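Local structure of septation protein imp2 (Schizosaccharomyces pombe, 5C1F) at residues 53-58 with 80-85; 66-71 with 261-266; 32-37 with 106-111. The protein binds membrane phospholipids through its F-BAR domain, the part in this chain, is required for normal septation and takes part in disassembly of the medial ring. All coordinates share one frame; numbering follows the deposited sequence. Where two conformers were deposited one is given.

Interaction 1: 53-58 with 80-85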
ATOM      1  N   LYS A  53       7.649   2.831  -0.815  1.00 19.65           N
ATOM      2  CA  LYS A  53       8.551   3.942  -1.115  1.00 20.62           C
ATOM      3  C   LYS A  53       7.881   5.292  -0.887  1.00 36.63           C
ATOM      4  O   LYS A  53       8.464   6.188  -0.273  1.00 32.72           O
ATOM      5  CB  LYS A  53       9.053   3.858  -2.556  1.00 34.50           C
ATOM      6  CG  LYS A  53      10.028   2.727  -2.830  1.00 39.68           C
ATOM      7  CD  LYS A  53      10.398   2.690  -4.304  1.00 44.17           C
ATOM      8  CE  LYS A  53      11.441   1.627  -4.595  1.00 50.81           C
ATOM      9  NZ  LYS A  53      11.802   1.600  -6.040  1.00 52.56           N
ATOM     10  N   ARG A  54       6.657   5.436  -1.384  1.00 20.37           N
ATOM     11  CA  ARG A  54       5.920   6.683  -1.229  1.00 20.47           C
ATOM     12  C   ARG A  54       5.615   6.964   0.243  1.00 22.86           C
ATOM     13  O   ARG A  54       5.680   8.111   0.688  1.00 25.72           O
ATOM     14  CB  ARG A  54       4.625   6.649  -2.042  1.00 20.56           C
ATOM     15  CG  ARG A  54       4.834   6.606  -3.552  1.00 21.67           C
ATOM     16  CD  ARG A  54       3.541   6.892  -4.299  1.00 22.08           C
ATOM     17  NE  ARG A  54       3.012   8.217  -3.982  1.00 36.15           N
ATOM     18  CZ  ARG A  54       1.861   8.698  -4.444  1.00 40.54           C
ATOM     19  NH1 ARG A  54       1.106   7.961  -5.249  1.00 38.59           N
ATOM     20  NH2 ARG A  54       1.462   9.916  -4.100  1.00 41.93           N
ATOM     21  N   MET A  55       5.295   5.917   0.995  1.00 18.77           N
ATOM     22  CA  MET A  55       4.974   6.074   2.408  1.00 18.12           C
ATOM     23  C   MET A  55       6.204   6.510   3.200  1.00 32.48           C
ATOM     24  O   MET A  55       6.098   7.298   4.144  1.00 18.25           O
ATOM     25  CB  MET A  55       4.405   4.777   2.980  1.00 20.25           C
ATOM     26  CG  MET A  55       3.757   4.945   4.342  1.00 26.38           C
ATOM     27  SD  MET A  55       2.954   3.436   4.904  1.00 34.73           S
ATOM     28  CE  MET A  55       1.802   3.153   3.565  1.00 45.41           C
ATOM     29  N   ALA A  56       7.370   6.001   2.806  1.00 22.25           N
ATOM     30  CA  ALA A  56       8.629   6.400   3.425  1.00 27.34           C
ATOM     31  C   ALA A  56       8.923   7.869   3.144  1.00 29.00           C
ATOM     32  O   ALA A  56       9.293   8.618   4.048  1.00 29.56           O
ATOM     33  CB  ALA A  56       9.775   5.525   2.929  1.00 20.09           C
ATOM     34  N   LYS A  57       8.756   8.271   1.887  1.00 20.78           N
ATOM     35  CA  LYS A  57       8.964   9.659   1.489  1.00 33.22           C
ATOM     36  C   LYS A  57       8.074  10.596   2.301  1.00 33.18           C
ATOM     37  O   LYS A  57       8.500  11.670   2.727  1.00 29.75           O
ATOM     38  CB  LYS A  57       8.689   9.837  -0.005  1.00 30.49           C
ATOM     39  CG  LYS A  57       8.963  11.242  -0.520  1.00 39.73           C
ATOM     40  CD  LYS A  57       8.630  11.367  -2.001  1.00 45.27           C
ATOM     41  CE  LYS A  57       8.827  12.793  -2.502  1.00 53.09           C
ATOM     42  NZ  LYS A  57      10.262  13.196  -2.508  1.00 57.28           N
ATOM     43  N   LEU A  58       6.836  10.167   2.522  1.00 28.84           N
ATOM     44  CA  LEU A  58       5.879  10.937   3.304  1.00 27.11           C
ATOM     45  C   LEU A  58       6.338  11.094   4.748  1.00 33.76           C
ATOM     46  O   LEU A  58       6.107  12.127   5.374  1.00 33.58           O
ATOM     47  CB  LEU A  58       4.502  10.270   3.257  1.00 25.32           C
ATOM     48  CG  LEU A  58       3.422  10.849   4.173  1.00 28.87           C
ATOM     49  CD1 LEU A  58       3.136  12.301   3.821  1.00 25.14           C
ATOM     50  CD2 LEU A  58       2.154  10.013   4.103  1.00 29.30           C
ATOM     51  N   ALA A  80       6.608   8.835  13.062  1.00 18.12           N
ATOM     52  CA  ALA A  80       7.517   7.718  13.274  1.00 20.15           C
ATOM     53  C   ALA A  80       6.823   6.383  13.025  1.00 24.14           C
ATOM     54  O   ALA A  80       7.445   5.436  12.547  1.00 18.30           O
ATOM     55  CB  ALA A  80       8.087   7.759  14.684  1.00 19.20           C
ATOM     56  N   GLU A  81       5.534   6.305  13.343  1.00 17.69           N
ATOM     57  CA  GLU A  81       4.813   5.048  13.184  1.00 17.47           C
ATOM     58  C   GLU A  81       4.357   4.842  11.745  1.00 22.05           C
ATOM     59  O   GLU A  81       4.223   3.704  11.291  1.00 20.16           O
ATOM     60  CB  GLU A  81       3.622   4.973  14.146  1.00 17.49           C
ATOM     61  CG  GLU A  81       4.014   4.781  15.615  1.00 18.19           C
ATOM     62  CD  GLU A  81       4.812   3.500  15.875  1.00 25.46           C
ATOM     63  OE1 GLU A  81       4.865   2.618  14.990  1.00 22.37           O
ATOM     64  OE2 GLU A  81       5.388   3.372  16.977  1.00 27.51           O
ATOM     65  N   VAL A  82       4.124   5.939  11.027  1.00 20.67           N
ATOM     66  CA  VAL A  82       3.869   5.858   9.593  1.00 16.61           C
ATOM     67  C   VAL A  82       5.146   5.375   8.901  1.00 33.33           C
ATOM     68  O   VAL A  82       5.094   4.611   7.932  1.00 16.80           O
ATOM     69  CB  VAL A  82       3.404   7.217   9.019  1.00 16.63           C
ATOM     70  CG1 VAL A  82       3.534   7.251   7.503  1.00 16.76           C
ATOM     71  CG2 VAL A  82       1.971   7.506   9.444  1.00 16.46           C
ATOM     72  N   ASP A  83       6.293   5.801   9.427  1.00 17.35           N
ATOM     73  CA  ASP A  83       7.588   5.345   8.931  1.00 17.87           C
ATOM     74  C   ASP A  83       7.770   3.854   9.202  1.00 24.88           C
ATOM     75  O   ASP A  83       8.276   3.121   8.352  1.00 23.13           O
ATOM     76  CB  ASP A  83       8.723   6.147   9.572  1.00 29.43           C
ATOM     77  CG  ASP A  83      10.041   5.997   8.830  1.00 33.46           C
ATOM     78  OD1 ASP A  83      10.027   5.596   7.646  1.00 34.17           O
ATOM     79  OD2 ASP A  83      11.095   6.293   9.431  1.00 34.30           O
ATOM     80  N   ASN A  84       7.351   3.405  10.383  1.00 18.89           N
ATOM     81  CA  ASN A  84       7.422   1.985  10.720  1.00 19.41           C
ATOM     82  C   ASN A  84       6.538   1.152   9.799  1.00 19.28           C
ATOM     83  O   ASN A  84       6.869   0.021   9.452  1.00 18.47           O
ATOM     84  CB  ASN A  84       7.025   1.750  12.177  1.00 18.26           C
ATOM     85  CG  ASN A  84       8.137   2.095  13.141  1.00 29.83           C
ATOM     86  OD1 ASN A  84       9.317   2.053  12.785  1.00 28.48           O
ATOM     87  ND2 ASN A  84       7.770   2.438  14.372  1.00 25.75           N
ATOM     88  N   MET A  85       5.411   1.724   9.402  1.00 22.50           N
ATOM     89  CA  MET A  85       4.529   1.051   8.465  1.00 22.87           C
ATOM     90  C   MET A  85       5.186   0.969   7.087  1.00 22.50           C
ATOM     91  O   MET A  85       5.080  -0.048   6.405  1.00 22.77           O
ATOM     92  CB  MET A  85       3.181   1.766   8.396  1.00 16.33           C
ATOM     93  CG  MET A  85       2.321   1.543   9.636  1.00 27.20           C
ATOM     94  SD  MET A  85       0.676   2.277   9.521  1.00 23.46           S
ATOM     95  CE  MET A  85       0.808   3.599  10.718  1.00 16.42           C
TER
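Met55 reaches from helix 18-59 to helix 69-155 and meets Val82 and Met85 there. Its CG stands anti to the backbone N (chi1 -167°), and the chain runs on extended to SD before CE folds back at chi3. Met55 CG passes across the valine at a slant, 3.9 Å from Val82 CG1 and 3.8 Å from the backbone atom Val82 O. SD comes up against Met85 at the root of its side chain, with Met55 SD 3.9 Å from Met85 CB; beyond CB, Met85 turns away from Met55. Val82 sends CG1, anti to its own backbone N (chi1 163°), to this contact. No hydrogen bond links the two segments; the three side chains that meet are buried and their mutual contacts apolar. Elsewhere on helix 69-155, Asn84 ND2 gives a nearly straight bond (175°) to Glu81 OE1, arriving from above the carboxylate plane; Glu81 OE2 forms a salt bridge with Arg246. The two antiparallel helices belong to the long bundle of the F-BAR domain. Helix 162-252 packs on Met85 through Asp240 and Ala243, and the second subunit closes in with its Arg44 on Met55 and its Phe229 on Val82.

Interaction 2: 66-71 with 261-266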
ATOM      1  N   LEU A  66       5.974  24.922  15.503  1.00 31.80           N
ATOM      2  CA  LEU A  66       4.887  25.734  16.035  1.00 31.42           C
ATOM      3  C   LEU A  66       4.020  24.977  17.036  1.00 29.84           C
ATOM      4  O   LEU A  66       3.391  25.584  17.904  1.00 32.83           O
ATOM      5  CB  LEU A  66       4.021  26.267  14.892  1.00 33.78           C
ATOM      6  CG  LEU A  66       4.711  27.248  13.938  1.00 31.02           C
ATOM      7  CD1 LEU A  66       3.812  27.567  12.760  1.00 34.34           C
ATOM      8  CD2 LEU A  66       5.103  28.520  14.674  1.00 26.16           C
ATOM      9  N   GLU A  67       3.981  23.653  16.918  1.00 29.38           N
ATOM     10  CA  GLU A  67       3.206  22.849  17.853  1.00 20.72           C
ATOM     11  C   GLU A  67       3.993  22.666  19.147  1.00 28.70           C
ATOM     12  O   GLU A  67       5.223  22.746  19.148  1.00 27.06           O
ATOM     13  CB  GLU A  67       2.844  21.495  17.239  1.00 20.10           C
ATOM     14  CG  GLU A  67       1.717  20.765  17.961  1.00 22.07           C
ATOM     15  CD  GLU A  67       0.468  21.617  18.104  1.00 29.01           C
ATOM     16  OE1 GLU A  67      -0.397  21.563  17.202  1.00 24.80           O
ATOM     17  OE2 GLU A  67       0.349  22.342  19.117  1.00 23.94           O
ATOM     18  N   THR A  68       3.284  22.449  20.252  1.00 20.94           N
ATOM     19  CA  THR A  68       3.923  22.320  21.562  1.00 21.42           C
ATOM     20  C   THR A  68       3.367  21.131  22.343  1.00 21.26           C
ATOM     21  O   THR A  68       2.385  20.514  21.930  1.00 22.99           O
ATOM     22  CB  THR A  68       3.738  23.598  22.422  1.00 21.97           C
ATOM     23  OG1 THR A  68       2.361  23.731  22.798  1.00 21.79           O
ATOM     24  CG2 THR A  68       4.175  24.845  21.659  1.00 22.29           C
ATOM     25  N   GLY A  69       4.003  20.816  23.468  1.00 21.86           N
ATOM     26  CA  GLY A  69       3.479  19.843  24.413  1.00 22.06           C
ATOM     27  C   GLY A  69       3.413  18.416  23.916  1.00 29.68           C
ATOM     28  O   GLY A  69       4.186  18.008  23.049  1.00 30.77           O
ATOM     29  N   CYS A  70       2.480  17.648  24.466  1.00 26.17           N
ATOM     30  CA  CYS A  70       2.346  16.250  24.084  1.00 21.49           C
ATOM     31  C   CYS A  70       1.687  16.121  22.711  1.00 25.00           C
ATOM     32  O   CYS A  70       1.824  15.096  22.044  1.00 20.25           O
ATOM     33  CB  CYS A  70       1.557  15.468  25.145  1.00 22.14           C
ATOM     34  SG  CYS A  70      -0.192  15.915  25.333  1.00 36.19           S
ATOM     35  N   LEU A  71       0.979  17.164  22.284  1.00 25.54           N
ATOM     36  CA  LEU A  71       0.354  17.159  20.966  1.00 27.82           C
ATOM     37  C   LEU A  71       1.422  17.147  19.870  1.00 27.91           C
ATOM     38  O   LEU A  71       1.281  16.449  18.865  1.00 26.52           O
ATOM     39  CB  LEU A  71      -0.578  18.363  20.797  1.00 28.89           C
ATOM     40  CG  LEU A  71      -1.373  18.458  19.489  1.00 29.39           C
ATOM     41  CD1 LEU A  71      -2.175  17.188  19.232  1.00 21.03           C
ATOM     42  CD2 LEU A  71      -2.291  19.672  19.504  1.00 28.41           C
ATOM     43  N   LEU A 261      -1.659  24.165  30.067  1.00 31.74           N
ATOM     44  CA  LEU A 261      -0.855  24.634  31.189  1.00 28.60           C
ATOM     45  C   LEU A 261       0.583  24.922  30.755  1.00 26.30           C
ATOM     46  O   LEU A 261       1.113  26.002  31.012  1.00 27.61           O
ATOM     47  CB  LEU A 261      -0.876  23.597  32.319  1.00 32.50           C
ATOM     48  CG  LEU A 261      -0.295  23.941  33.695  1.00 37.96           C
ATOM     49  CD1 LEU A 261      -1.023  23.152  34.772  1.00 36.13           C
ATOM     50  CD2 LEU A 261       1.203  23.662  33.764  1.00 41.73           C
ATOM     51  N   GLU A 262       1.209  23.954  30.095  1.00 22.14           N
ATOM     52  CA  GLU A 262       2.587  24.117  29.641  1.00 23.80           C
ATOM     53  C   GLU A 262       2.704  25.187  28.560  1.00 22.68           C
ATOM     54  O   GLU A 262       3.722  25.876  28.458  1.00 22.72           O
ATOM     55  CB  GLU A 262       3.137  22.791  29.124  1.00 24.66           C
ATOM     56  CG  GLU A 262       3.223  21.704  30.177  1.00 29.09           C
ATOM     57  CD  GLU A 262       3.840  20.433  29.636  1.00 36.86           C
ATOM     58  OE1 GLU A 262       4.203  20.415  28.439  1.00 37.33           O
ATOM     59  OE2 GLU A 262       3.963  19.455  30.403  1.00 35.87           O
ATOM     60  N   PHE A 263       1.662  25.314  27.745  1.00 21.03           N
ATOM     61  CA  PHE A 263       1.617  26.356  26.732  1.00 28.18           C
ATOM     62  C   PHE A 263       1.651  27.720  27.407  1.00 32.65           C
ATOM     63  O   PHE A 263       2.400  28.607  27.000  1.00 37.18           O
ATOM     64  CB  PHE A 263       0.366  26.213  25.863  1.00 30.83           C
ATOM     65  CG  PHE A 263       0.209  27.298  24.832  1.00 34.24           C
ATOM     66  CD1 PHE A 263       0.831  27.194  23.599  1.00 37.62           C
ATOM     67  CD2 PHE A 263      -0.572  28.413  25.091  1.00 31.41           C
ATOM     68  CE1 PHE A 263       0.685  28.186  22.647  1.00 36.64           C
ATOM     69  CE2 PHE A 263      -0.720  29.409  24.143  1.00 35.62           C
ATOM     70  CZ  PHE A 263      -0.092  29.295  22.920  1.00 38.30           C
ATOM     71  N   ILE A 264       0.841  27.870  28.451  1.00 30.07           N
ATOM     72  CA  ILE A 264       0.775  29.119  29.199  1.00 33.17           C
ATOM     73  C   ILE A 264       2.142  29.484  29.776  1.00 32.05           C
ATOM     74  O   ILE A 264       2.594  30.617  29.630  1.00 38.29           O
ATOM     75  CB  ILE A 264      -0.278  29.036  30.329  1.00 22.60           C
ATOM     76  CG1 ILE A 264      -1.685  28.999  29.729  1.00 38.10           C
ATOM     77  CG2 ILE A 264      -0.151  30.216  31.275  1.00 25.64           C
ATOM     78  CD1 ILE A 264      -2.793  28.831  30.746  1.00 22.43           C
ATOM     79  N   ASP A 265       2.810  28.517  30.399  1.00 32.61           N
ATOM     80  CA  ASP A 265       4.116  28.758  31.012  1.00 35.60           C
ATOM     81  C   ASP A 265       5.180  29.189  30.004  1.00 36.73           C
ATOM     82  O   ASP A 265       6.087  29.950  30.339  1.00 43.55           O
ATOM     83  CB  ASP A 265       4.592  27.507  31.753  1.00 36.10           C
ATOM     84  CG  ASP A 265       3.815  27.254  33.030  1.00 41.22           C
ATOM     85  OD1 ASP A 265       3.429  28.240  33.694  1.00 46.58           O
ATOM     86  OD2 ASP A 265       3.592  26.074  33.370  1.00 41.42           O
ATOM     87  N   ALA A 266       5.060  28.705  28.770  1.00 33.59           N
ATOM     88  CA  ALA A 266       6.073  28.954  27.747  1.00 33.25           C
ATOM     89  C   ALA A 266       5.767  30.182  26.895  1.00 39.64           C
ATOM     90  O   ALA A 266       6.668  30.770  26.298  1.00 44.77           O
ATOM     91  CB  ALA A 266       6.226  27.726  26.855  1.00 23.74           C
TER
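Thr68 and Gly69 are the two residues of 66-71 that touch 261-266, and they meet Phe263 and Glu262 respectively. Ahead of them, Glu67 turns its carboxylate onto the following residue: Glu67 OE2 accepts the N-H of Thr68, with Thr68 N 3.1 Å away, on the anti side of the carboxylate and close to its plane. The other oxygen, OE1, forms a salt bridge with Arg218 of the second subunit, so this carboxylate ties the approach to the helix to the partner chain.

Thr68 comes next, its backbone extended and its side chain turned to the short helix. OG1 sits between the backbone N and the carbonyl carbon (chi1 69°), which brings it to the edge of the Phe263 ring, near the ring plane, with Thr68 OG1 3.9 Å from Phe263 CD1. That is van der Waals contact; the polar partner of the hydroxyl is Arg219 of the second subunit, to which it is hydrogen-bonded.

Gly69 has a positive phi (66°), a backbone shape that favours glycine, and Gly69 CA lies 4.1 Å from Glu262 OE1. The Glu262 chain is extended beyond CG, and its OE2 is hydrogen-bonded to Gln258 one turn earlier.

Beyond the glycine, the backbone N atoms of Cys70 and Leu71 are both hydrogen-bonded to the carboxylate of Asp259, Cys70 through OD1 and Leu71 through OD2. Cys70 SG is joined to Cys254 by a disulfide.

Lys6 of the second subunit forms a salt bridge with Asp265, and Arg26 of that subunit packs on Phe263. The contact thus brings the beginning of helix 69-155 against the short helix 256-267, and the disulfide fastens the start of helix 69-155 to the short link between helices 162-252 and 256-267, in the outer part of the F-BAR bundle.

Interaction 3: 32-37 with 106-111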
ATOM      1  N   HIS A  32       3.165 -22.190 -19.128  1.00 29.66           N
ATOM      2  CA  HIS A  32       2.274 -21.065 -19.393  1.00 30.11           C
ATOM      3  C   HIS A  32       1.542 -20.616 -18.129  1.00 28.59           C
ATOM      4  O   HIS A  32       1.533 -19.430 -17.793  1.00 30.36           O
ATOM      5  CB  HIS A  32       1.264 -21.446 -20.479  1.00 35.82           C
ATOM      6  CG  HIS A  32       0.424 -20.309 -20.959  1.00 45.37           C
ATOM      7  ND1 HIS A  32       0.938 -19.261 -21.704  1.00 50.87           N
ATOM      8  CD2 HIS A  32      -0.896 -20.049 -20.819  1.00 51.38           C
ATOM      9  CE1 HIS A  32      -0.026 -18.413 -21.990  1.00 51.75           C
ATOM     10  NE2 HIS A  32      -1.155 -18.866 -21.464  1.00 54.92           N
ATOM     11  N   ILE A  33       0.927 -21.574 -17.442  1.00 26.39           N
ATOM     12  CA  ILE A  33       0.246 -21.320 -16.175  1.00 28.48           C
ATOM     13  C   ILE A  33       1.199 -20.700 -15.161  1.00 33.55           C
ATOM     14  O   ILE A  33       0.853 -19.749 -14.458  1.00 33.61           O
ATOM     15  CB  ILE A  33      -0.341 -22.618 -15.580  1.00 27.33           C
ATOM     16  CG1 ILE A  33      -1.369 -23.232 -16.533  1.00 27.33           C
ATOM     17  CG2 ILE A  33      -0.959 -22.360 -14.211  1.00 24.71           C
ATOM     18  CD1 ILE A  33      -1.773 -24.643 -16.162  1.00 26.60           C
ATOM     19  N   ASN A  34       2.406 -21.249 -15.100  1.00 32.11           N
ATOM     20  CA  ASN A  34       3.420 -20.783 -14.169  1.00 28.66           C
ATOM     21  C   ASN A  34       3.842 -19.344 -14.450  1.00 31.24           C
ATOM     22  O   ASN A  34       4.049 -18.558 -13.529  1.00 32.22           O
ATOM     23  CB  ASN A  34       4.635 -21.709 -14.221  1.00 27.78           C
ATOM     24  CG  ASN A  34       5.642 -21.407 -13.137  1.00 29.27           C
ATOM     25  OD1 ASN A  34       5.435 -21.748 -11.974  1.00 29.20           O
ATOM     26  ND2 ASN A  34       6.748 -20.775 -13.515  1.00 29.24           N
ATOM     27  N   GLU A  35       3.957 -19.002 -15.728  1.00 30.64           N
ATOM     28  CA  GLU A  35       4.393 -17.669 -16.126  1.00 30.48           C
ATOM     29  C   GLU A  35       3.303 -16.622 -15.891  1.00 32.68           C
ATOM     30  O   GLU A  35       3.600 -15.473 -15.567  1.00 42.22           O
ATOM     31  CB  GLU A  35       4.828 -17.675 -17.596  1.00 31.62           C
ATOM     32  CG  GLU A  35       5.147 -16.303 -18.187  1.00 36.51           C
ATOM     33  CD  GLU A  35       6.292 -15.596 -17.483  1.00 43.07           C
ATOM     34  OE1 GLU A  35       7.123 -16.279 -16.846  1.00 45.92           O
ATOM     35  OE2 GLU A  35       6.359 -14.350 -17.570  1.00 44.43           O
ATOM     36  N   GLU A  36       2.044 -17.021 -16.047  1.00 30.28           N
ATOM     37  CA  GLU A  36       0.924 -16.123 -15.782  1.00 30.73           C
ATOM     38  C   GLU A  36       0.915 -15.664 -14.333  1.00 30.20           C
ATOM     39  O   GLU A  36       0.769 -14.474 -14.046  1.00 33.20           O
ATOM     40  CB  GLU A  36      -0.407 -16.801 -16.106  1.00 29.21           C
ATOM     41  CG  GLU A  36      -0.697 -16.928 -17.581  1.00 35.70           C
ATOM     42  CD  GLU A  36      -2.066 -17.521 -17.847  1.00 42.68           C
ATOM     43  OE1 GLU A  36      -2.569 -18.266 -16.979  1.00 42.60           O
ATOM     44  OE2 GLU A  36      -2.640 -17.235 -18.919  1.00 42.79           O
ATOM     45  N   LEU A  37       1.064 -16.617 -13.421  1.00 30.40           N
ATOM     46  CA  LEU A  37       1.054 -16.317 -11.997  1.00 22.27           C
ATOM     47  C   LEU A  37       2.297 -15.532 -11.587  1.00 32.46           C
ATOM     48  O   LEU A  37       2.220 -14.641 -10.739  1.00 29.97           O
ATOM     49  CB  LEU A  37       0.934 -17.607 -11.187  1.00 21.93           C
ATOM     50  CG  LEU A  37      -0.470 -18.220 -11.207  1.00 34.80           C
ATOM     51  CD1 LEU A  37      -0.461 -19.652 -10.692  1.00 30.70           C
ATOM     52  CD2 LEU A  37      -1.438 -17.362 -10.398  1.00 27.98           C
ATOM     53  N   ARG A 106      12.011 -19.892  -9.954  0.65 30.72           N
ATOM     54  CA  ARG A 106      12.813 -21.053  -9.589  0.65 30.60           C
ATOM     55  C   ARG A 106      12.134 -22.347 -10.032  0.65 31.25           C
ATOM     56  O   ARG A 106      12.799 -23.334 -10.337  0.65 35.62           O
ATOM     57  CB  ARG A 106      13.079 -21.074  -8.076  0.65 25.40           C
ATOM     58  CG  ARG A 106      13.945 -19.912  -7.584  0.65 32.76           C
ATOM     59  CD  ARG A 106      14.307 -20.027  -6.101  0.65 30.67           C
ATOM     60  NE  ARG A 106      13.138 -19.961  -5.224  0.65 33.92           N
ATOM     61  CZ  ARG A 106      12.722 -18.861  -4.600  0.65 32.22           C
ATOM     62  NH1 ARG A 106      11.648 -18.910  -3.824  0.65 29.66           N
ATOM     63  NH2 ARG A 106      13.375 -17.715  -4.745  0.65 24.18           N
ATOM     64  N   TYR A 107      10.805 -22.335 -10.077  1.00 24.72           N
ATOM     65  CA  TYR A 107      10.042 -23.485 -10.541  1.00 24.75           C
ATOM     66  C   TYR A 107      10.230 -23.682 -12.043  1.00 27.15           C
ATOM     67  O   TYR A 107      10.419 -24.805 -12.509  1.00 30.81           O
ATOM     68  CB  TYR A 107       8.553 -23.332 -10.219  1.00 23.89           C
ATOM     69  CG  TYR A 107       7.745 -24.538 -10.639  1.00 24.07           C
ATOM     70  CD1 TYR A 107       7.577 -25.614  -9.781  1.00 24.19           C
ATOM     71  CD2 TYR A 107       7.172 -24.613 -11.905  1.00 31.48           C
ATOM     72  CE1 TYR A 107       6.852 -26.727 -10.164  1.00 24.48           C
ATOM     73  CE2 TYR A 107       6.449 -25.722 -12.298  1.00 29.82           C
ATOM     74  CZ  TYR A 107       6.290 -26.776 -11.423  1.00 34.56           C
ATOM     75  OH  TYR A 107       5.570 -27.884 -11.806  1.00 29.20           O
ATOM     76  N   ALA A 108      10.175 -22.587 -12.795  1.00 28.04           N
ATOM     77  CA  ALA A 108      10.340 -22.647 -14.243  1.00 29.51           C
ATOM     78  C   ALA A 108      11.736 -23.127 -14.617  1.00 32.16           C
ATOM     79  O   ALA A 108      11.925 -23.764 -15.651  1.00 39.36           O
ATOM     80  CB  ALA A 108      10.063 -21.290 -14.867  1.00 26.40           C
ATOM     81  N   ALA A 109      12.714 -22.815 -13.771  1.00 32.53           N
ATOM     82  CA  ALA A 109      14.086 -23.245 -14.000  1.00 35.88           C
ATOM     83  C   ALA A 109      14.241 -24.726 -13.674  1.00 36.91           C
ATOM     84  O   ALA A 109      14.941 -25.460 -14.375  1.00 37.97           O
ATOM     85  CB  ALA A 109      15.051 -22.414 -13.171  1.00 29.22           C
ATOM     86  N   SER A 110      13.584 -25.158 -12.605  1.00 30.64           N
ATOM     87  CA  SER A 110      13.628 -26.555 -12.198  1.00 38.07           C
ATOM     88  C   SER A 110      12.882 -27.436 -13.196  1.00 42.52           C
ATOM     89  O   SER A 110      13.335 -28.530 -13.528  1.00 43.56           O
ATOM     90  CB  SER A 110      13.037 -26.723 -10.798  1.00 40.42           C
ATOM     91  OG  SER A 110      13.042 -28.084 -10.404  1.00 46.87           O
ATOM     92  N   LEU A 111      11.740 -26.947 -13.673  1.00 38.94           N
ATOM     93  CA  LEU A 111      10.915 -27.684 -14.625  1.00 37.97           C
ATOM     94  C   LEU A 111      11.659 -27.923 -15.931  1.00 37.49           C
ATOM     95  O   LEU A 111      11.528 -28.980 -16.549  1.00 40.16           O
ATOM     96  CB  LEU A 111       9.610 -26.934 -14.902  1.00 35.25           C
ATOM     97  CG  LEU A 111       8.626 -27.641 -15.834  1.00 37.67           C
ATOM     98  CD1 LEU A 111       8.032 -28.863 -15.149  1.00 33.12           C
ATOM     99  CD2 LEU A 111       7.535 -26.690 -16.296  1.00 39.04           C
TER
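Asn34 carries the contact from helix 18-59, laying its amide against Tyr107 and Ala108. Its CG is anti to the backbone N (chi1 -172°), which sends the amide across to helix 69-155. The close part is at the ring: Asn34 OD1 approaches Tyr107 CD2 obliquely at 3.4 Å, with amide and ring planes 37° apart. The other arm of the amide faces the methyl group, Asn34 ND2 lying 3.6 Å from Ala108 CB. The packing continues beyond the two segments, since Tyr107 stacks with Phe221 of helix 162-252 and also rests on Val30 and Arg218. The looser flank is occupied by Glu35, exposed and making no contact with 106-111, which forms a salt bridge with Arg38 on its own helix. No hydrogen bond crosses between the two segments, but Asn34 ND2 donates to the backbone O of Phe104, just before 106-111. An alanine at Asn34 is likely to leave that carbonyl without its side-chain donor and open a gap beside the Tyr107 ring. The Phe104 bond probably fixes the rotation of the buried amide, so that a polar side chain is accommodated between two helices of the F-BAR bundle, its oxygen against ring carbons and its nitrogen satisfied by a backbone carbonyl.

All three contacts share helix 69-155 and mark out points along the elongated F-BAR domain. Interactions 1 and 3 join it to the same partner, helix 18-59, with centres 34 Å apart; interaction 1 is nested inside the loop that interaction 3 closes. Interaction 2 lies farther out, its centre 26 Å from that of interaction 1 and 60 Å from that of interaction 3, which is near the middle of the chain. None touches another: even interactions 1 and 2 keep their nearest atoms about 11 Å apart. The second subunit reaches all three. Arg218 appears at two of them, packing on Tyr107 within its own chain and pairing with Glu67 of the other subunit.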